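Local structure of ribosome-associated protein Y (PSrp-1) (Clostridium acetobutylicum, 3KA5) at residues V42-K47 against G52-E57. The protein is a long-form hibernation promoting factor, probably needed to pair 70S ribosomes into inactive 100S dimers, represented here by its C-terminal domain. Residues are numbered along the deposited sequence; the frame is centred on the assembly and turned at random.
Sequences VVYKRK and GLIEPE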
ATOM      1  N   VAL B  42       4.223   2.369   1.595  1.00  9.00           N
ATOM      2  CA  VAL B  42       2.844   2.560   2.017  1.00  9.67           C
ATOM      3  C   VAL B  42       2.811   2.900   3.502  1.00 14.31           C
ATOM      4  O   VAL B  42       3.358   2.162   4.322  1.00 13.86           O
ATOM      5  CB  VAL B  42       2.005   1.280   1.789  1.00  6.31           C
ATOM      6  CG1 VAL B  42       0.550   1.531   2.176  1.00 12.54           C
ATOM      7  CG2 VAL B  42       2.099   0.849   0.321  1.00  7.68           C
ATOM      8  N   VAL B  43       2.206   4.031   3.850  1.00 10.89           N
ATOM      9  CA  VAL B  43       2.086   4.395   5.253  1.00 12.17           C
ATOM     10  C   VAL B  43       0.648   4.105   5.633  1.00 11.41           C
ATOM     11  O   VAL B  43      -0.242   4.114   4.781  1.00 11.78           O
ATOM     12  CB  VAL B  43       2.414   5.895   5.532  1.00 17.23           C
ATOM     13  CG1 VAL B  43       3.911   6.121   5.459  1.00 15.26           C
ATOM     14  CG2 VAL B  43       1.705   6.794   4.539  1.00 10.28           C
ATOM     15  N   TYR B  44       0.420   3.821   6.907  1.00  9.66           N
ATOM     16  CA  TYR B  44      -0.921   3.518   7.376  1.00 11.94           C
ATOM     17  C   TYR B  44      -1.026   3.826   8.859  1.00 12.02           C
ATOM     18  O   TYR B  44      -0.016   3.974   9.545  1.00 13.50           O
ATOM     19  CB  TYR B  44      -1.249   2.042   7.104  1.00 13.86           C
ATOM     20  CG  TYR B  44      -0.375   1.070   7.869  1.00 14.87           C
ATOM     21  CD1 TYR B  44      -0.785   0.549   9.095  1.00 27.72           C
ATOM     22  CD2 TYR B  44       0.876   0.698   7.381  1.00 12.14           C
ATOM     23  CE1 TYR B  44       0.032  -0.322   9.821  1.00 21.28           C
ATOM     24  CE2 TYR B  44       1.703  -0.171   8.103  1.00 16.42           C
ATOM     25  CZ  TYR B  44       1.274  -0.673   9.318  1.00 28.70           C
ATOM     26  OH  TYR B  44       2.088  -1.526  10.037  1.00 26.57           O
ATOM     27  N   LYS B  45      -2.254   3.942   9.346  1.00 16.21           N
ATOM     28  CA  LYS B  45      -2.481   4.230  10.751  1.00 17.68           C
ATOM     29  C   LYS B  45      -2.807   2.920  11.454  1.00 19.65           C
ATOM     30  O   LYS B  45      -3.672   2.171  11.008  1.00 24.03           O
ATOM     31  CB  LYS B  45      -3.642   5.216  10.906  1.00 27.68           C
ATOM     32  CG  LYS B  45      -3.770   5.797  12.302  1.00 27.49           C
ATOM     33  CD  LYS B  45      -4.643   7.039  12.308  1.00 37.35           C
ATOM     34  CE  LYS B  45      -4.537   7.758  13.638  1.00 40.80           C
ATOM     35  NZ  LYS B  45      -5.285   9.045  13.632  1.00 42.65           N
ATOM     36  N   ARG B  46      -2.097   2.638  12.540  1.00 27.53           N
ATOM     37  CA  ARG B  46      -2.322   1.412  13.294  1.00 38.92           C
ATOM     38  C   ARG B  46      -2.959   1.683  14.653  1.00 42.90           C
ATOM     39  O   ARG B  46      -2.612   2.655  15.325  1.00 42.24           O
ATOM     40  CB  ARG B  46      -0.998   0.656  13.471  1.00 38.02           C
ATOM     41  CG  ARG B  46       0.230   1.550  13.554  1.00 34.03           C
ATOM     42  CD  ARG B  46       1.524   0.743  13.658  1.00 38.56           C
ATOM     43  NE  ARG B  46       1.850   0.377  15.036  1.00 41.27           N
ATOM     44  CZ  ARG B  46       2.896  -0.368  15.388  1.00 42.27           C
ATOM     45  NH1 ARG B  46       3.726  -0.839  14.467  1.00 29.93           N
ATOM     46  NH2 ARG B  46       3.114  -0.638  16.666  1.00 39.01           N
ATOM     47  N   LYS B  47      -3.902   0.827  15.042  1.00 50.57           N
ATOM     48  CA  LYS B  47      -4.579   0.959  16.330  1.00 49.09           C
ATOM     49  C   LYS B  47      -3.552   0.810  17.441  1.00 51.24           C
ATOM     50  O   LYS B  47      -3.415  -0.255  18.046  1.00 59.56           O
ATOM     51  CB  LYS B  47      -5.665  -0.111  16.478  1.00 52.22           C
ATOM     52  CG  LYS B  47      -7.026   0.292  15.929  1.00 53.20           C
ATOM     53  CD  LYS B  47      -7.629   1.427  16.749  1.00 56.21           C
ATOM     54  CE  LYS B  47      -9.057   1.742  16.320  1.00 56.86           C
ATOM     55  NZ  LYS B  47      -9.131   2.232  14.914  1.00 56.09           N
ATOM     56  N   GLY B  52       2.518   3.287  10.604  1.00 12.53           N
ATOM     57  CA  GLY B  52       3.391   2.260  10.080  1.00 15.41           C
ATOM     58  C   GLY B  52       3.826   2.619   8.674  1.00 17.60           C
ATOM     59  O   GLY B  52       3.116   3.321   7.950  1.00 15.81           O
ATOM     60  N   LEU B  53       5.005   2.139   8.300  1.00 12.73           N
ATOM     61  CA  LEU B  53       5.569   2.372   6.983  1.00 13.29           C
ATOM     62  C   LEU B  53       5.973   1.013   6.430  1.00 13.89           C
ATOM     63  O   LEU B  53       6.785   0.319   7.027  1.00 19.20           O
ATOM     64  CB  LEU B  53       6.806   3.263   7.086  1.00 15.21           C
ATOM     65  CG  LEU B  53       7.574   3.503   5.785  1.00 21.76           C
ATOM     66  CD1 LEU B  53       6.773   4.404   4.870  1.00 31.37           C
ATOM     67  CD2 LEU B  53       8.911   4.142   6.100  1.00 31.74           C
ATOM     68  N   ILE B  54       5.390   0.630   5.302  1.00 12.82           N
ATOM     69  CA  ILE B  54       5.704  -0.649   4.674  1.00 15.43           C
ATOM     70  C   ILE B  54       6.689  -0.398   3.537  1.00 16.74           C
ATOM     71  O   ILE B  54       6.446   0.445   2.662  1.00 12.26           O
ATOM     72  CB  ILE B  54       4.424  -1.319   4.121  1.00 11.94           C
ATOM     73  CG1 ILE B  54       3.396  -1.462   5.250  1.00 13.18           C
ATOM     74  CG2 ILE B  54       4.758  -2.682   3.520  1.00 17.96           C
ATOM     75  CD1 ILE B  54       2.027  -1.926   4.795  1.00 16.66           C
ATOM     76  N   GLU B  55       7.805  -1.120   3.571  1.00 12.77           N
ATOM     77  CA  GLU B  55       8.854  -1.001   2.563  1.00 15.17           C
ATOM     78  C   GLU B  55       9.081  -2.360   1.923  1.00 16.16           C
ATOM     79  O   GLU B  55       8.857  -3.394   2.551  1.00 22.60           O
ATOM     80  CB  GLU B  55      10.182  -0.578   3.196  1.00 23.03           C
ATOM     81  CG  GLU B  55      10.113   0.509   4.232  1.00 33.64           C
ATOM     82  CD  GLU B  55      11.459   0.717   4.907  1.00 37.68           C
ATOM     83  OE1 GLU B  55      11.952  -0.228   5.564  1.00 38.67           O
ATOM     84  OE2 GLU B  55      12.027   1.818   4.773  1.00 39.07           O
ATOM     85  N   PRO B  56       9.550  -2.379   0.669  1.00 21.62           N
ATOM     86  CA  PRO B  56       9.797  -3.657  -0.004  1.00 26.79           C
ATOM     87  C   PRO B  56      10.991  -4.368   0.629  1.00 35.68           C
ATOM     88  O   PRO B  56      11.064  -5.601   0.652  1.00 34.52           O
ATOM     89  CB  PRO B  56      10.061  -3.238  -1.447  1.00 28.40           C
ATOM     90  CG  PRO B  56      10.689  -1.876  -1.290  1.00 29.32           C
ATOM     91  CD  PRO B  56       9.821  -1.243  -0.230  1.00 25.67           C
ATOM     92  N   GLU B  57      11.919  -3.572   1.150  1.00 31.87           N
ATOM     93  CA  GLU B  57      13.117  -4.090   1.792  1.00 39.37           C
ATOM     94  C   GLU B  57      13.695  -3.075   2.770  1.00 41.62           C
ATOM     95  O   GLU B  57      13.358  -1.891   2.735  1.00 34.99           O
ATOM     96  CB  GLU B  57      14.165  -4.448   0.733  1.00 42.27           C
ATOM     97  CG  GLU B  57      13.880  -5.753   0.009  1.00 47.21           C
ATOM     98  CD  GLU B  57      14.638  -5.883  -1.295  1.00 52.10           C
ATOM     99  OE1 GLU B  57      15.880  -5.749  -1.284  1.00 55.11           O
ATOM    100  OE2 GLU B  57      13.986  -6.123  -2.334  1.00 52.64           O
TER
HETATM  101  O   HOH W   1       4.833  -0.948   9.513  1.00 42.58           O
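Tyr44 lies flat across Gly52. The CA of Gly52 sits over one ring face, displaced toward the rim, 3.9 Å from the centroid of the Tyr44 ring and 25° off its normal. This is a CH-pi contact. The ring gets there because CG of Tyr44 stands between its own backbone N and carbonyl carbon (chi1 64°), which folds it across the neighbouring strand. CE2 of Tyr44 also meets CG1 of Ile54 at 3.6 Å. Ile54 in turn packs on Val42, on the same face of the sheet.

The backbones are antiparallel. Val42 and Ile54 form one hydrogen-bonded pair, Tyr44 and Gly52 the other. The bond from Ile54 N to Val42 O is short, 2.7 Å, and nearly straight at 170°. Between these two pairs lies the non-hydrogen-bonded pair Val43 and Leu53, where CA of Val43 approaches Gly52 O at 3.1 Å.

Packing is tightest on the face of Val43 and Leu53. CG1 of Val43 and CD1 of Leu53 are only 3.4 Å apart, closer than usual for carbons. Both residues are buried and also touch Phe32, and Val43 reaches Ala18 and Val19 of helix 15-25. The Tyr44 end of the other face is looser and more open to water. A water lies 2.9 Å from Tyr44 OH and takes a weak bond from Leu53 N. Farther along, the Arg46 chain passes Gly52 with only a slight contact, and its NH2 forms a salt bridge with Asp48.

Residues 52-55 also pair in parallel with a strand of the second subunit, so the sheet continues across the dimer interface. Ile54 packs there on Phe29 of the second subunit. The arrangement is a beta hairpin, formed by strands 39-45 and 51-55, in the dimeric C-terminal domain of a long HPF protein.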